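Local coordinates for siderophore-interacting protein (Aeromonas hydrophila, PDB 6K2L) that binds FAD and, as thought for other siderophore-interacting proteins, probably reduces ferric siderophores so that their iron is released, at residues Tyr140-Leu145 and His165-Val170; Tyr215-Gly220 and Val246-His251; Ser22-Arg27 and Val170-Asp175. The protein carries 1 engineered substitution. All blocks are in the same frame, centred on the assembly; numbering follows the deposited sequence.

Contact 1 (Tyr140-Leu145 and His165-Val170); sequences YMVGDL and HIALLV
Tyr140 and His165 stand side by side on neighbouring parallel strands, their rings directed the same way and meeting rim to rim. Both have CG anti to the carbonyl carbon, and this common first torsion brings Tyr140 CE1 to 3.4 Å from His165 CD2, each atom near the plane of the other ring. The planes are 24° apart, so neither ring covers the face of the other. Val142 and Ala167 lie on the same face of the sheet, with Val142 CG2 4.4 Å from Ala167 CB. On the opposite face Met141 CB rests 3.9 Å from Ile166 CG1 before the rest of the thioether chain leads away. Leu168 turns its CD2 branch over Gly143, 3.6 Å from Gly143 O. At the end of the pair the side chains of Leu145 and Val170 cross obliquely, CD2 of Leu145 3.9 Å from CG1 of Val170.

Between the two faces runs a parallel ladder of four hydrogen bonds, from Met141 to Leu169. Met141 and Gly143 each give their N-H and receive one through their O; the tightest bond is Leu169 N to Gly143 O, 2.9 Å. Tyr140 and Val142 hydrogen-bond instead to Tyr215, Trp217 and Gly219, in and just after strand 214-218. The strands are the adjacent parallel pair of a beta-alpha-beta unit in a Rossmann-like sheet, connected through helix 148-155, which covers Met141 and Leu168, while helix 198-205 covers Val142 and Ala167. The chemistry is almost wholly backbone bonding and apolar packing, and polar ends are paired beyond it: Tyr140 OH with Glu210 N, the Asp144 carboxylate with Thr146 and Glu221, and, weakly, His165 ND1 with Thr186 OG1.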
# COMPACT_ATOMS: atom_id res chain seq x y z
N TYR A 140 4.82 17.80 -0.49
CA TYR A 140 3.98 18.97 -0.75
C TYR A 140 3.00 18.61 -1.85
O TYR A 140 3.40 18.44 -3.00
CB TYR A 140 4.82 20.17 -1.17
CG TYR A 140 5.91 20.49 -0.19
CD1 TYR A 140 5.62 21.17 0.99
CD2 TYR A 140 7.21 20.09 -0.43
CE1 TYR A 140 6.64 21.47 1.90
CE2 TYR A 140 8.21 20.38 0.46
CZ TYR A 140 7.93 21.05 1.62
OH TYR A 140 8.97 21.31 2.47
N MET A 141 1.71 18.55 -1.50
CA MET A 141 0.72 17.89 -2.33
C MET A 141 -0.48 18.83 -2.46
O MET A 141 -0.93 19.41 -1.47
CB MET A 141 0.34 16.56 -1.68
CG MET A 141 1.49 15.50 -1.65
SD MET A 141 0.80 13.90 -1.20
CE MET A 141 2.11 13.18 -0.13
N VAL A 142 -1.02 18.98 -3.67
CA VAL A 142 -2.24 19.76 -3.88
C VAL A 142 -3.17 18.95 -4.76
O VAL A 142 -2.72 18.20 -5.64
CB VAL A 142 -1.94 21.16 -4.50
CG1 VAL A 142 -3.21 21.87 -4.88
CG2 VAL A 142 -1.13 22.06 -3.54
N GLY A 143 -4.48 19.04 -4.49
CA GLY A 143 -5.44 18.42 -5.39
C GLY A 143 -6.86 18.83 -5.07
O GLY A 143 -7.12 19.66 -4.19
N ASP A 144 -7.79 18.22 -5.80
CA ASP A 144 -9.21 18.39 -5.57
C ASP A 144 -9.79 17.00 -5.33
O ASP A 144 -9.03 16.04 -5.15
CB ASP A 144 -9.88 19.15 -6.73
CG ASP A 144 -9.74 18.42 -8.10
OD1 ASP A 144 -9.66 17.17 -8.16
OD2 ASP A 144 -9.75 19.11 -9.15
N LEU A 145 -11.13 16.87 -5.34
CA LEU A 145 -11.74 15.56 -5.11
C LEU A 145 -11.28 14.50 -6.12
O LEU A 145 -11.29 13.31 -5.79
CB LEU A 145 -13.26 15.66 -5.16
CG LEU A 145 -13.87 16.14 -3.85
CD1 LEU A 145 -15.37 16.14 -3.96
CD2 LEU A 145 -13.38 15.29 -2.70
N HIS A 165 3.18 19.61 3.63
CA HIS A 165 1.91 20.31 3.61
C HIS A 165 1.06 19.76 2.48
O HIS A 165 1.56 19.48 1.38
CB HIS A 165 2.09 21.82 3.43
CG HIS A 165 3.09 22.44 4.36
ND1 HIS A 165 2.76 22.89 5.62
CD2 HIS A 165 4.41 22.71 4.20
CE1 HIS A 165 3.83 23.40 6.20
NE2 HIS A 165 4.84 23.32 5.35
N ILE A 166 -0.24 19.63 2.76
CA ILE A 166 -1.24 19.21 1.80
C ILE A 166 -2.36 20.24 1.82
O ILE A 166 -2.83 20.64 2.89
CB ILE A 166 -1.77 17.80 2.14
CG1 ILE A 166 -0.61 16.81 2.09
CG2 ILE A 166 -2.90 17.40 1.19
CD1 ILE A 166 -0.96 15.46 2.59
N ALA A 167 -2.79 20.69 0.64
CA ALA A 167 -3.96 21.56 0.52
C ALA A 167 -4.95 20.94 -0.46
O ALA A 167 -4.56 20.53 -1.56
CB ALA A 167 -3.57 22.96 0.06
N LEU A 168 -6.23 20.88 -0.10
CA LEU A 168 -7.25 20.35 -1.00
C LEU A 168 -8.35 21.36 -1.30
O LEU A 168 -8.85 22.01 -0.38
CB LEU A 168 -7.86 19.10 -0.42
CG LEU A 168 -6.87 17.95 -0.16
CD1 LEU A 168 -7.54 16.85 0.64
CD2 LEU A 168 -6.33 17.39 -1.46
N LEU A 169 -8.78 21.45 -2.57
CA LEU A 169 -9.95 22.23 -2.98
C LEU A 169 -11.15 21.30 -3.21
O LEU A 169 -11.10 20.43 -4.08
CB LEU A 169 -9.64 23.03 -4.24
CG LEU A 169 -10.67 24.05 -4.76
CD1 LEU A 169 -11.14 25.02 -3.64
CD2 LEU A 169 -10.17 24.88 -5.99
N VAL A 170 -12.21 21.46 -2.42
CA VAL A 170 -13.46 20.69 -2.55
C VAL A 170 -14.60 21.65 -2.90
O VAL A 170 -14.55 22.84 -2.54
CB VAL A 170 -13.79 19.90 -1.27
CG1 VAL A 170 -12.79 18.79 -1.03
CG2 VAL A 170 -13.87 20.83 -0.05

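Contact 2 (Tyr215-Gly220 and Val246-His251). With FAD (flavin-adenine dinucleotide), chain C.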
# COMPACT_ATOMS: atom_id res chain seq x y z
N TYR A 215 9.41 15.82 -2.32
CA TYR A 215 8.58 15.34 -3.42
C TYR A 215 7.35 16.24 -3.51
O TYR A 215 6.63 16.41 -2.52
CB TYR A 215 8.17 13.89 -3.20
CG TYR A 215 7.40 13.29 -4.35
CD1 TYR A 215 7.95 13.23 -5.62
CD2 TYR A 215 6.12 12.74 -4.15
CE1 TYR A 215 7.24 12.67 -6.68
CE2 TYR A 215 5.41 12.17 -5.20
CZ TYR A 215 5.98 12.14 -6.46
OH TYR A 215 5.29 11.59 -7.51
N PHE A 216 7.12 16.81 -4.69
CA PHE A 216 5.98 17.67 -4.96
C PHE A 216 4.98 16.93 -5.83
O PHE A 216 5.36 16.37 -6.86
CB PHE A 216 6.43 18.96 -5.64
CG PHE A 216 7.42 19.76 -4.84
CD1 PHE A 216 8.76 19.39 -4.77
CD2 PHE A 216 7.00 20.89 -4.15
CE1 PHE A 216 9.66 20.14 -4.03
CE2 PHE A 216 7.91 21.65 -3.40
CZ PHE A 216 9.24 21.27 -3.34
N TRP A 217 3.73 16.88 -5.40
CA TRP A 217 2.69 16.13 -6.07
C TRP A 217 1.51 17.07 -6.29
O TRP A 217 0.89 17.51 -5.32
CB TRP A 217 2.28 14.91 -5.26
CG TRP A 217 1.43 13.93 -6.00
CD1 TRP A 217 1.85 12.76 -6.58
CD2 TRP A 217 0.02 14.02 -6.24
NE1 TRP A 217 0.78 12.12 -7.17
CE2 TRP A 217 -0.36 12.86 -6.96
CE3 TRP A 217 -0.97 14.93 -5.88
CZ2 TRP A 217 -1.68 12.61 -7.33
CZ3 TRP A 217 -2.28 14.68 -6.25
CH2 TRP A 217 -2.62 13.53 -6.97
N PHE A 218 1.24 17.40 -7.55
CA PHE A 218 0.15 18.27 -7.97
C PHE A 218 -0.76 17.47 -8.91
O PHE A 218 -0.30 17.00 -9.96
CB PHE A 218 0.70 19.52 -8.66
CG PHE A 218 1.81 20.23 -7.87
CD1 PHE A 218 1.65 20.55 -6.53
CD2 PHE A 218 3.01 20.58 -8.49
CE1 PHE A 218 2.66 21.20 -5.81
CE2 PHE A 218 4.02 21.23 -7.79
CZ PHE A 218 3.85 21.55 -6.45
N GLY A 219 -2.02 17.27 -8.51
CA GLY A 219 -2.99 16.59 -9.34
C GLY A 219 -4.34 17.27 -9.21
O GLY A 219 -4.50 18.26 -8.52
N GLY A 220 -5.34 16.70 -9.87
CA GLY A 220 -6.63 17.36 -9.88
C GLY A 220 -6.80 18.32 -11.05
O GLY A 220 -6.08 18.21 -12.05
N VAL A 246 0.29 16.50 -12.87
CA VAL A 246 -0.59 15.86 -13.84
C VAL A 246 -1.97 16.47 -13.66
O VAL A 246 -2.58 16.30 -12.60
CB VAL A 246 -0.65 14.34 -13.63
CG1 VAL A 246 -1.66 13.73 -14.55
CG2 VAL A 246 0.70 13.71 -13.83
N PRO A 247 -2.50 17.20 -14.64
CA PRO A 247 -3.88 17.71 -14.50
C PRO A 247 -4.86 16.58 -14.74
O PRO A 247 -4.80 15.90 -15.78
CB PRO A 247 -3.98 18.81 -15.56
CG PRO A 247 -2.56 18.91 -16.19
CD PRO A 247 -1.88 17.62 -15.91
N TYR A 248 -5.72 16.32 -13.75
CA TYR A 248 -6.62 15.18 -13.85
C TYR A 248 -7.80 15.49 -14.76
O TYR A 248 -8.35 14.56 -15.37
CB TYR A 248 -7.11 14.77 -12.46
CG TYR A 248 -6.13 13.90 -11.68
CD1 TYR A 248 -4.80 13.81 -12.06
CD2 TYR A 248 -6.54 13.18 -10.57
CE1 TYR A 248 -3.92 13.03 -11.36
CE2 TYR A 248 -5.66 12.39 -9.87
CZ TYR A 248 -4.36 12.31 -10.26
OH TYR A 248 -3.47 11.50 -9.58
N TRP A 249 -8.19 16.75 -14.88
CA TRP A 249 -9.28 17.20 -15.75
C TRP A 249 -9.21 18.72 -15.88
O TRP A 249 -8.36 19.38 -15.29
CB TRP A 249 -10.65 16.78 -15.22
CG TRP A 249 -11.02 17.41 -13.90
CD1 TRP A 249 -10.43 17.18 -12.69
CD2 TRP A 249 -12.08 18.35 -13.66
NE1 TRP A 249 -11.06 17.92 -11.71
CE2 TRP A 249 -12.07 18.64 -12.27
CE3 TRP A 249 -13.03 18.97 -14.47
CZ2 TRP A 249 -12.97 19.54 -11.69
CZ3 TRP A 249 -13.93 19.86 -13.89
CH2 TRP A 249 -13.90 20.13 -12.51
N ARG A 250 -10.13 19.26 -16.66
CA ARG A 250 -10.16 20.70 -16.93
C ARG A 250 -11.61 21.15 -16.93
O ARG A 250 -12.42 20.62 -17.69
CB ARG A 250 -9.49 21.03 -18.25
CG ARG A 250 -9.39 22.51 -18.50
CD ARG A 250 -8.38 22.82 -19.58
NE ARG A 250 -8.27 24.25 -19.87
CZ ARG A 250 -7.57 24.75 -20.89
NH1 ARG A 250 -6.91 23.94 -21.71
NH2 ARG A 250 -7.53 26.06 -21.09
N HIS A 251 -11.93 22.09 -16.03
CA HIS A 251 -13.26 22.66 -15.92
C HIS A 251 -13.83 23.03 -17.29
O HIS A 251 -13.23 23.80 -18.04
CB HIS A 251 -13.19 23.89 -15.02
CG HIS A 251 -14.52 24.48 -14.67
ND1 HIS A 251 -15.68 23.75 -14.68
CD2 HIS A 251 -14.85 25.73 -14.28
CE1 HIS A 251 -16.69 24.52 -14.31
NE2 HIS A 251 -16.21 25.73 -14.06
PA FAD C . -16.24 13.80 -18.79
O1A FAD C . -17.09 13.08 -19.78
O2A FAD C . -14.72 13.66 -18.98
O5B FAD C . -16.47 15.40 -18.73
C5B FAD C . -17.79 15.97 -18.69
C4B FAD C . -17.79 17.38 -18.11
O4B FAD C . -17.72 17.32 -16.67
C3B FAD C . -16.66 18.31 -18.54
O3B FAD C . -17.14 19.65 -18.64
C2B FAD C . -15.63 18.15 -17.41
O2B FAD C . -14.79 19.27 -17.19
C1B FAD C . -16.54 17.96 -16.20
N9A FAD C . -15.97 17.09 -15.19
C8A FAD C . -15.27 15.93 -15.41
N7A FAD C . -14.90 15.32 -14.31
C5A FAD C . -15.41 16.13 -13.30
C6A FAD C . -15.36 16.04 -11.90
N6A FAD C . -14.79 15.02 -11.25
N1A FAD C . -15.96 17.02 -11.18
C2A FAD C . -16.54 18.03 -11.84
N3A FAD C . -16.66 18.22 -13.16
C4A FAD C . -16.07 17.22 -13.83
N1 FAD C . -11.35 11.23 -11.18
C2 FAD C . -12.01 10.65 -10.14
O2 FAD C . -13.18 10.93 -9.87
N3 FAD C . -11.36 9.72 -9.34
C4 FAD C . -10.07 9.29 -9.49
O4 FAD C . -9.60 8.45 -8.72
C4X FAD C . -9.37 9.91 -10.61
N5 FAD C . -8.11 9.55 -10.83
C5X FAD C . -7.45 10.14 -11.88
C6 FAD C . -6.13 9.79 -12.12
C7 FAD C . -5.41 10.37 -13.15
C7M FAD C . -3.98 9.95 -13.38
C8 FAD C . -6.04 11.30 -14.00
C8M FAD C . -5.31 11.92 -15.17
C9 FAD C . -7.37 11.64 -13.78
C9A FAD C . -8.08 11.07 -12.73
N10 FAD C . -9.42 11.43 -12.46
C10 FAD C . -10.09 10.87 -11.39
C1' FAD C . -10.10 12.43 -13.29
C2' FAD C . -11.19 11.86 -14.20
O2' FAD C . -10.63 11.11 -15.29
C3' FAD C . -12.02 13.03 -14.76
O3' FAD C . -12.83 13.54 -13.70
C4' FAD C . -12.91 12.67 -15.94
O4' FAD C . -13.15 13.86 -16.70
C5' FAD C . -14.20 12.03 -15.49
O5' FAD C . -14.92 11.56 -16.64
P FAD C . -16.48 11.79 -16.79
O1P FAD C . -16.94 10.83 -17.90
O2P FAD C . -17.19 11.64 -15.52
O3P FAD C . -16.58 13.29 -17.32
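The FAD pocket takes one of its walls from this contact, in which the chain leaving strand 214-218 is bonded to the loop that carries Tyr248 and Trp249. The Tyr248 ring is held between cofactor and backbone. One face lies on the dimethylbenzene end of the isoalloxazine, with FAD C7 3.4 Å above the plane and over its centre. The other face lies on the glycine pair, Gly220 N standing 3.4 Å above the plane toward the rim; the lack of a side chain at Gly219 allows so close an approach. The phenol tip reaches Trp217, which has CG anti to its backbone N: Tyr248 OH is 3.1 Å from Trp217 CZ2, near the indole plane and at its edge, while the two rings are turned 85° apart. Tyr244 OH is the hydrogen-bond partner of this hydroxyl.

Two backbone bonds set the loop in place. Val246 N points nearly along the C=O axis of Phe218, at 3.0 Å from Phe218 O. Tyr248 N lies only 2.6 Å from Gly220 O but stands 40° out of the carbonyl plane. Trp249, its CG in the crowded position between backbone N and carbonyl carbon, puts one face against the adenine, with Trp249 CZ3 3.3 Å from FAD N3A. The ribose hydroxyl O2B of FAD gives a hydrogen bond to Arg250 O (2.8 Å). Asp144, a second-shell residue, accepts from Trp249 NE1 through OD2 and helps to set the rotation of the indole.

Helix 148-155 touches Trp217 and Tyr248 through Ala150, helix 222-235 packs on Phe218, and Pro247 leans on helix 255-266, whose Arg262 bonds to the carbonyls of Pro247 and Tyr248.

Contact 3 (Ser22-Arg27 and Val170-Asp175)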
# COMPACT_ATOMS: atom_id res chain seq x y z
N SER A 22 -18.25 10.57 1.47
CA SER A 22 -18.70 11.94 1.62
C SER A 22 -19.77 12.10 0.56
O SER A 22 -19.93 11.21 -0.28
CB SER A 22 -17.53 12.93 1.47
OG SER A 22 -17.29 13.27 0.11
N PRO A 23 -20.56 13.17 0.61
CA PRO A 23 -21.67 13.30 -0.35
C PRO A 23 -21.25 13.31 -1.82
O PRO A 23 -22.05 12.91 -2.68
CB PRO A 23 -22.33 14.62 0.06
CG PRO A 23 -22.07 14.70 1.51
CD PRO A 23 -20.69 14.15 1.71
N HIS A 24 -20.05 13.78 -2.15
CA HIS A 24 -19.59 13.82 -3.54
C HIS A 24 -18.35 12.97 -3.78
O HIS A 24 -17.55 13.26 -4.67
CB HIS A 24 -19.33 15.25 -3.98
CG HIS A 24 -20.56 16.09 -4.01
ND1 HIS A 24 -21.11 16.63 -2.86
CD2 HIS A 24 -21.37 16.46 -5.03
CE1 HIS A 24 -22.19 17.32 -3.18
NE2 HIS A 24 -22.37 17.23 -4.49
N LEU A 25 -18.17 11.92 -3.00
CA LEU A 25 -17.08 10.98 -3.21
C LEU A 25 -17.62 9.58 -2.94
O LEU A 25 -17.97 9.24 -1.81
CB LEU A 25 -15.88 11.31 -2.31
CG LEU A 25 -14.60 10.61 -2.81
CD1 LEU A 25 -14.15 11.18 -4.16
CD2 LEU A 25 -13.47 10.61 -1.78
N ARG A 26 -17.71 8.78 -3.99
CA ARG A 26 -18.41 7.50 -3.92
C ARG A 26 -17.41 6.37 -4.14
O ARG A 26 -16.81 6.29 -5.21
CB ARG A 26 -19.54 7.46 -4.95
CG ARG A 26 -20.34 6.18 -4.92
CD ARG A 26 -21.58 6.29 -5.78
NE ARG A 26 -22.65 6.93 -5.02
CZ ARG A 26 -23.65 7.62 -5.55
NH1 ARG A 26 -23.74 7.75 -6.87
NH2 ARG A 26 -24.55 8.17 -4.76
N ARG A 27 -17.23 5.53 -3.13
CA ARG A 27 -16.28 4.42 -3.17
C ARG A 27 -17.01 3.19 -3.70
O ARG A 27 -17.88 2.63 -3.02
CB ARG A 27 -15.71 4.13 -1.79
CG ARG A 27 -14.87 2.84 -1.70
CD ARG A 27 -13.83 2.90 -0.56
NE ARG A 27 -13.22 4.22 -0.51
CZ ARG A 27 -12.85 4.85 0.60
NH1 ARG A 27 -13.00 4.28 1.79
NH2 ARG A 27 -12.32 6.08 0.50
N VAL A 170 -12.21 21.46 -2.42
CA VAL A 170 -13.46 20.69 -2.55
C VAL A 170 -14.60 21.65 -2.90
O VAL A 170 -14.55 22.84 -2.54
CB VAL A 170 -13.79 19.90 -1.27
CG1 VAL A 170 -12.79 18.79 -1.03
CG2 VAL A 170 -13.87 20.83 -0.05
N PRO A 171 -15.67 21.17 -3.57
CA PRO A 171 -16.77 22.07 -3.94
C PRO A 171 -17.74 22.42 -2.81
O PRO A 171 -18.43 23.44 -2.88
CB PRO A 171 -17.48 21.29 -5.06
CG PRO A 171 -17.26 19.87 -4.69
CD PRO A 171 -15.87 19.81 -4.10
N TYR A 172 -17.83 21.58 -1.78
CA TYR A 172 -18.74 21.82 -0.67
C TYR A 172 -18.09 21.45 0.67
O TYR A 172 -17.25 20.56 0.75
CB TYR A 172 -20.04 21.03 -0.81
CG TYR A 172 -20.89 21.39 -2.01
CD1 TYR A 172 -21.65 22.55 -2.03
CD2 TYR A 172 -20.94 20.55 -3.12
CE1 TYR A 172 -22.46 22.87 -3.12
CE2 TYR A 172 -21.73 20.87 -4.23
CZ TYR A 172 -22.49 22.03 -4.21
OH TYR A 172 -23.28 22.36 -5.28
N GLN A 173 -18.57 22.11 1.73
CA GLN A 173 -18.06 21.88 3.08
C GLN A 173 -18.27 20.45 3.55
O GLN A 173 -17.46 19.94 4.32
CB GLN A 173 -18.72 22.87 4.06
CG GLN A 173 -18.45 22.59 5.54
CD GLN A 173 -17.04 23.06 6.01
OE1 GLN A 173 -16.50 24.06 5.51
NE2 GLN A 173 -16.46 22.33 6.98
N GLU A 174 -19.32 19.77 3.08
CA GLU A 174 -19.59 18.40 3.54
C GLU A 174 -18.64 17.36 2.97
O GLU A 174 -18.66 16.21 3.43
CB GLU A 174 -21.03 17.99 3.20
CG GLU A 174 -22.09 18.67 4.05
CD GLU A 174 -22.53 20.02 3.50
OE1 GLU A 174 -23.62 20.47 3.93
OE2 GLU A 174 -21.82 20.64 2.66
N ASP A 175 -17.83 17.72 1.97
CA ASP A 175 -16.87 16.80 1.37
C ASP A 175 -15.49 16.86 2.01
O ASP A 175 -14.63 16.04 1.68
CB ASP A 175 -16.81 17.03 -0.13
CG ASP A 175 -18.10 16.55 -0.83
OD1 ASP A 175 -18.37 15.33 -0.79
OD2 ASP A 175 -18.86 17.39 -1.38
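A type I beta turn, Ser22 to Leu25, is held by an aspartate from the partner domain, so that the contact joins the FAD-binding barrel to the parallel-sheet domain. Asp175, with CG anti to its carbonyl carbon, presents its carboxylate to the turn. OD1 is gripped twice: its anti lone pair takes the hydroxyl proton of Ser22, a very short bond of 2.5 Å between Ser22 OG and Asp175 OD1, and its syn lone pair takes the backbone N-H of His24, with His24 N 2.7 Å from Asp175 OD1. The other oxygen of Asp175, OD2, lies 2.8 Å from His24 ND1, but this bond is weak, bent to 121° at the hydrogen; ring and carboxylate planes stand 73° apart. The acid may nevertheless favour a protonated imidazole.

Beyond the carboxylate, His24 CE1 lies 3.5 Å from Tyr172 CD2; the rings are within 27° of parallel yet slid so far apart that they barely overlap. Pro23 crosses Glu174 at about a right angle, Pro23 CG 3.8 Å from Glu174 CB. A backbone bond from Asp175 N to Tyr172 O closes the short 3-10 segment that carries the acid.

The turn links barrel strands 11-20 and 25-31, and His24 is backbone-bonded to Leu101, just past strand 94-100. The partner loop runs from strand 163-170 toward strand 185-191, and its Gln177 touches Ser22 and Leu25.

How the contacts relate
Contacts 1 and 2 share the parallel sheet, where strands 138-144 and 214-218 are neighbours: Tyr140 O and Trp217 N lie 2.9 Å apart, as do Val142 N and Trp217 O, and the centres of contacts 1 and 2 are about 9 Å apart. Through Asp144, contact 1 thereby helps to position a residue of contact 2 that faces the adenine of FAD. Contact 1 passes into contact 3 through the shared Val170, and Leu145 CD1 packs 3.7 Å from His24 O. Contacts 2 and 3 do not touch; their nearest atoms are about 8 Å apart. Contact 2 touches the cofactor directly, whereas the side chains of Leu145 in contact 1 and Leu25 in contact 3 each lie about 6 Å from FAD.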